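Side-chain contacts in putative membrane protein (Corynebacterium diphtheriae NCTC 13129, PDB 3C8I), which is of unknown function, being the DUF3239 part of a longer protein predicted to be anchored in the membrane by a transmembrane helix: residues 58-61 with 62-66; 92-95 with 96-100; 125-128 with 129-132. All coordinates share one frame; numbering follows the deposited sequence.

Interaction 1. Residues 58-61 with 62-66; sequences PGIE and GDTRK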
# COMPACT_ATOMS: atom_id res chain seq x y z
N PRO B 58 19.34 8.22 -6.27
CA PRO B 58 20.63 8.89 -6.22
C PRO B 58 21.49 8.57 -7.45
O PRO B 58 21.60 7.41 -7.82
CB PRO B 58 21.27 8.33 -4.95
CG PRO B 58 20.14 8.04 -4.08
CD PRO B 58 19.04 7.56 -4.99
N GLY B 59 22.08 9.60 -8.05
CA GLY B 59 22.87 9.42 -9.26
C GLY B 59 22.08 9.60 -10.54
O GLY B 59 22.64 9.94 -11.57
N ILE B 60 20.77 9.37 -10.50
CA ILE B 60 19.93 9.48 -11.70
C ILE B 60 19.23 10.84 -11.75
O ILE B 60 18.12 11.02 -11.26
CB ILE B 60 18.89 8.33 -11.79
CG1 ILE B 60 19.53 6.97 -11.49
CG2 ILE B 60 18.24 8.31 -13.14
CD1 ILE B 60 20.73 6.62 -12.30
N GLU B 61 19.91 11.79 -12.36
CA GLU B 61 19.40 13.14 -12.53
C GLU B 61 19.92 13.65 -13.87
O GLU B 61 21.05 13.34 -14.26
CB GLU B 61 19.93 14.06 -11.42
CG GLU B 61 19.40 13.76 -10.01
CD GLU B 61 19.81 14.82 -8.97
OE1 GLU B 61 20.85 15.51 -9.18
OE2 GLU B 61 19.10 14.96 -7.95
N GLY B 62 19.09 14.41 -14.57
CA GLY B 62 19.49 15.09 -15.78
C GLY B 62 19.82 14.19 -16.95
O GLY B 62 18.93 13.59 -17.56
N ASP B 63 21.11 14.08 -17.27
CA ASP B 63 21.55 13.40 -18.50
C ASP B 63 21.42 11.87 -18.36
O ASP B 63 21.34 11.17 -19.37
CB ASP B 63 23.00 13.79 -18.84
CG ASP B 63 23.16 14.38 -20.24
OD1 ASP B 63 22.23 14.29 -21.09
OD2 ASP B 63 24.24 14.95 -20.50
N THR B 64 21.41 11.36 -17.12
CA THR B 64 21.21 9.93 -16.90
C THR B 64 19.76 9.60 -16.59
O THR B 64 19.40 8.43 -16.50
CB THR B 64 22.11 9.38 -15.77
OG1 THR B 64 21.84 10.08 -14.55
CG2 THR B 64 23.58 9.50 -16.14
N ARG B 65 18.92 10.62 -16.42
CA ARG B 65 17.48 10.41 -16.22
C ARG B 65 16.79 10.24 -17.56
O ARG B 65 16.06 11.13 -18.04
CB ARG B 65 16.88 11.57 -15.43
CG ARG B 65 15.48 11.29 -14.90
CD ARG B 65 15.05 12.35 -13.91
NE ARG B 65 13.70 12.10 -13.44
CZ ARG B 65 12.59 12.56 -14.02
NH1 ARG B 65 12.64 13.35 -15.09
NH2 ARG B 65 11.41 12.24 -13.51
N LYS B 66 17.04 9.08 -18.17
CA LYS B 66 16.67 8.82 -19.55
C LYS B 66 16.17 7.42 -19.69
O LYS B 66 16.67 6.53 -19.02
CB LYS B 66 17.91 8.93 -20.46
CG LYS B 66 18.39 10.32 -20.73
CD LYS B 66 19.50 10.29 -21.78
CE LYS B 66 20.02 11.67 -22.12
NZ LYS B 66 21.48 11.60 -22.53
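The backbone of 58-61 turns back at G62 so that T64 reaches the carbonyls of G59 and E61. G59 and G62 both have positive phi, 92° at G59, which lets the chain turn there.

T64 carries the contact. Its OG1 donates to G59 O at 3.1 Å. The bond lies in the carbonyl plane, on a lone pair, with a C=O...OG1 angle of 135°. The chi1 of 58° sets OG1 between the backbone N and the carbonyl carbon, and this turns the hydroxyl back to the glycine. A weak, long bond (3.5 Å) from T64 N to E61 O adds to it.

I60 CG2 packs on the backbone of 64-65, 3.8 Å from R65 CA. R65 CB packs against the E61 backbone, 4.0 Å from E61 C. The rest of the arginine runs extended away from the turn. At the solvent side, K66 NZ forms a salt bridge with D63 OD1 at 3.1 Å, approaching from above the carboxylate plane.

The chain then makes an inverse gamma turn about R65, with a weak K66 N to T64 O bond across it. The whole lies in the surface loop between strands 47-54 and 70-80. I60 packs on I21 and R65 on V24 of strand 16-24, while the R65 guanidinium bonds to N25 O just beyond that strand.

Interaction 2. Residues 92-95 with 96-100; sequences SPMP and IAWAT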
# COMPACT_ATOMS: atom_id res chain seq x y z
N SER B 92 8.16 -6.52 -5.77
CA SER B 92 8.68 -5.13 -5.71
C SER B 92 10.19 -5.07 -5.92
O SER B 92 10.95 -5.54 -5.05
CB SER B 92 8.39 -4.46 -4.36
OG SER B 92 7.01 -4.41 -4.14
N PRO B 93 10.62 -4.49 -7.05
CA PRO B 93 12.04 -4.24 -7.23
C PRO B 93 12.45 -2.93 -6.56
O PRO B 93 11.64 -2.00 -6.51
CB PRO B 93 12.19 -4.15 -8.74
CG PRO B 93 10.86 -3.62 -9.23
CD PRO B 93 9.82 -4.01 -8.21
N MET B 94 13.67 -2.86 -6.06
CA MET B 94 14.25 -1.60 -5.56
C MET B 94 15.64 -1.40 -6.13
O MET B 94 16.40 -2.36 -6.27
CB MET B 94 14.32 -1.60 -4.01
CG MET B 94 15.20 -2.66 -3.38
SD MET B 94 15.59 -2.38 -1.59
CE MET B 94 16.75 -1.02 -1.66
N PRO B 95 16.00 -0.15 -6.47
CA PRO B 95 17.36 0.15 -6.87
C PRO B 95 18.34 -0.03 -5.72
O PRO B 95 18.07 0.42 -4.60
CB PRO B 95 17.32 1.62 -7.28
CG PRO B 95 15.99 2.11 -6.96
CD PRO B 95 15.11 1.02 -6.49
N ILE B 96 19.49 -0.66 -6.00
CA ILE B 96 20.49 -0.86 -4.92
C ILE B 96 21.08 0.49 -4.49
O ILE B 96 21.52 0.64 -3.34
CB ILE B 96 21.60 -1.92 -5.23
CG1 ILE B 96 22.60 -1.43 -6.25
CG2 ILE B 96 21.02 -3.24 -5.67
CD1 ILE B 96 23.87 -2.32 -6.29
N ALA B 97 21.03 1.48 -5.37
CA ALA B 97 21.44 2.85 -5.04
C ALA B 97 20.68 3.47 -3.84
O ALA B 97 21.13 4.50 -3.34
CB ALA B 97 21.31 3.74 -6.25
N TRP B 98 19.56 2.90 -3.41
CA TRP B 98 18.86 3.39 -2.21
C TRP B 98 19.56 2.89 -0.94
O TRP B 98 19.40 3.48 0.12
CB TRP B 98 17.41 2.91 -2.16
CG TRP B 98 16.46 3.55 -3.14
CD1 TRP B 98 16.69 4.64 -3.93
CD2 TRP B 98 15.11 3.15 -3.37
NE1 TRP B 98 15.56 4.93 -4.67
CE2 TRP B 98 14.57 4.03 -4.35
CE3 TRP B 98 14.31 2.12 -2.88
CZ2 TRP B 98 13.26 3.90 -4.83
CZ3 TRP B 98 13.02 1.99 -3.36
CH2 TRP B 98 12.51 2.87 -4.34
N ALA B 99 20.31 1.80 -1.09
CA ALA B 99 21.03 1.14 0.01
C ALA B 99 22.52 1.51 0.12
O ALA B 99 23.08 1.37 1.22
CB ALA B 99 20.90 -0.36 -0.13
N THR B 100 23.17 1.93 -0.96
CA THR B 100 24.60 2.28 -0.92
C THR B 100 24.97 3.52 -1.75
O THR B 100 24.58 3.62 -2.90
CB THR B 100 25.50 1.09 -1.42
OG1 THR B 100 26.86 1.54 -1.54
CG2 THR B 100 25.04 0.56 -2.78
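P95 turns its CD-CG edge to one face of the W98 indole, three residues on, with the rest of its ring tilted away. P95 CD sits 3.5 Å from the centroid of the W98 six-membered ring, only 3° off the ring normal. This is a CH-pi contact over the face. P95 CG meets the same face 3.5 Å from W98 CE2, near the bond shared by the two rings.

M94 adds a second apolar touch. Its CB is 3.9 Å from W98 CZ3 and approaches the ring obliquely. The chain bends at chi3 (-73°), which brings CE back to 4.0 Å from W98 CB.

The backbone turn brings W98 back to P95. W98 N donates to P95 O at 3.1 Å, nearly straight at the hydrogen (167°). The bond closes the 3-10 turn 96-98 at the end of strand 88-95. I96 O then takes two bonds, from A99 N at 2.8 Å and from T100 N at 3.2 Å, and these carry the turn on toward helix 103-112.

Further out, the W98 ring packs on I54 and I57. M94 and A99 both pack on W98 of a second subunit, and S92 OG bonds to A99 O of that subunit. The contact is thus part of a subunit interface.

The chemistry is mainly apolar. Proline C-H groups meet an aromatic face. The one polar side-chain atom of the buried indole, NE1, bonds to A56 O, which satisfies it and helps to hold the ring in an otherwise apolar setting.

Interaction 3. Residues 125-128 with 129-132; sequences LNKL and DQVR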
# COMPACT_ATOMS: atom_id res chain seq x y z
N LEU B 125 11.77 -3.48 -22.95
CA LEU B 125 11.40 -2.17 -22.41
C LEU B 125 10.15 -1.64 -23.06
O LEU B 125 9.35 -0.95 -22.41
CB LEU B 125 12.50 -1.12 -22.64
CG LEU B 125 13.53 -0.76 -21.58
CD1 LEU B 125 14.06 0.67 -21.92
CD2 LEU B 125 13.06 -0.89 -20.09
N ASN B 126 10.01 -1.94 -24.35
CA ASN B 126 8.85 -1.52 -25.13
C ASN B 126 7.54 -2.19 -24.73
O ASN B 126 6.47 -1.70 -25.10
CB ASN B 126 9.12 -1.62 -26.67
CG ASN B 126 9.54 -3.03 -27.14
OD1 ASN B 126 9.08 -4.05 -26.61
ND2 ASN B 126 10.38 -3.09 -28.18
N LYS B 127 7.60 -3.25 -23.92
CA LYS B 127 6.37 -3.89 -23.40
C LYS B 127 5.78 -3.20 -22.18
O LYS B 127 4.84 -3.72 -21.58
CB LYS B 127 6.59 -5.38 -23.09
CG LYS B 127 7.00 -6.22 -24.29
CD LYS B 127 6.77 -7.71 -24.07
CE LYS B 127 7.17 -8.57 -25.28
NZ LYS B 127 7.05 -7.90 -26.64
N LEU B 128 6.29 -2.02 -21.82
CA LEU B 128 5.79 -1.26 -20.66
C LEU B 128 4.27 -1.20 -20.56
O LEU B 128 3.69 -1.37 -19.49
CB LEU B 128 6.35 0.18 -20.68
CG LEU B 128 5.92 1.18 -19.59
CD1 LEU B 128 6.33 0.69 -18.21
CD2 LEU B 128 6.51 2.59 -19.86
N ASP B 129 3.59 -0.93 -21.66
CA ASP B 129 2.15 -0.77 -21.58
C ASP B 129 1.46 -2.11 -21.36
O ASP B 129 0.54 -2.17 -20.59
CB ASP B 129 1.62 0.01 -22.79
CG ASP B 129 2.04 1.47 -22.73
OD1 ASP B 129 1.66 2.16 -21.74
OD2 ASP B 129 2.77 1.93 -23.64
N GLN B 130 1.94 -3.19 -21.99
CA GLN B 130 1.47 -4.53 -21.66
C GLN B 130 1.63 -4.83 -20.16
O GLN B 130 0.68 -5.30 -19.51
CB GLN B 130 2.20 -5.60 -22.48
CG GLN B 130 1.88 -5.62 -23.97
CD GLN B 130 2.74 -6.65 -24.71
OE1 GLN B 130 2.84 -7.81 -24.29
NE2 GLN B 130 3.38 -6.21 -25.79
N VAL B 131 2.81 -4.54 -19.60
CA VAL B 131 3.04 -4.79 -18.15
C VAL B 131 2.08 -3.99 -17.30
O VAL B 131 1.48 -4.51 -16.36
CB VAL B 131 4.48 -4.47 -17.68
CG1 VAL B 131 4.61 -4.81 -16.17
CG2 VAL B 131 5.48 -5.23 -18.49
N ARG B 132 1.91 -2.72 -17.64
CA ARG B 132 0.99 -1.89 -16.87
C ARG B 132 -0.48 -2.29 -17.06
O ARG B 132 -1.31 -1.86 -16.29
CB ARG B 132 1.21 -0.40 -17.16
CG ARG B 132 2.57 0.11 -16.66
CD ARG B 132 2.65 1.62 -16.58
NE ARG B 132 2.62 2.28 -17.88
CZ ARG B 132 3.02 3.53 -18.12
NH1 ARG B 132 3.49 4.29 -17.14
NH2 ARG B 132 2.95 4.02 -19.35
O HOH W 1 3.22 -2.48 -24.79
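K127 is the N-cap of helix 128-132, and its carbonyl starts the first helical turn. K127 O accepts from V131 N at 3.0 Å. L128 O takes R132 N at 2.9 Å.

The packed side is built by L128, V131 and R132. L128 CG is anti to the backbone N (chi1 178°), which turns the isobutyl group to R132. L128 CD2 lies over one face of the R132 guanidinium, offset toward the rim, 3.9 Å from R132 NH2. L128 also packs on A22, V30 and T51, and V131 on L49 and T51. The short helix is thereby fixed to the antiparallel sheet. R132 NH1 forms a salt bridge with E23 of strand 16-24.

The outer side is looser. The amide end of Q130 lies against the middle of the K127 chain, with Q130 NE2 3.9 Å from K127 CG. A water accepts from Q130 N at 3.2 Å and donates weakly to N126 O.

D129 and R132 join across one turn by a salt bridge. R132 NH2 meets D129 OD1 at 3.3 Å, with an angle of 176° at the hydrogen. D129 OD1 lies in the R132 guanidinium plane, but R132 NH2 is tilted out of the D129 carboxylate plane, on its syn side.

The three contacts follow one another along the chain. Interactions 1 and 2 are neighbours in space, with centres about 15 Å apart, and they touch directly. P58 CD packs 3.9 Å from W98 CD1, and P58 CG lies 3.7 Å from A97 O. The loop of interaction 1 therefore borders the tryptophan of interaction 2. P58 of a second subunit also packs on this tryptophan. Interaction 3 stands apart. Its centre is about 21 Å from each of the others, and it lies across the chain's centre from interaction 2. Its nearest atoms are about 7 Å from interaction 1. Interactions 1 and 3 both pack on strand 16-24.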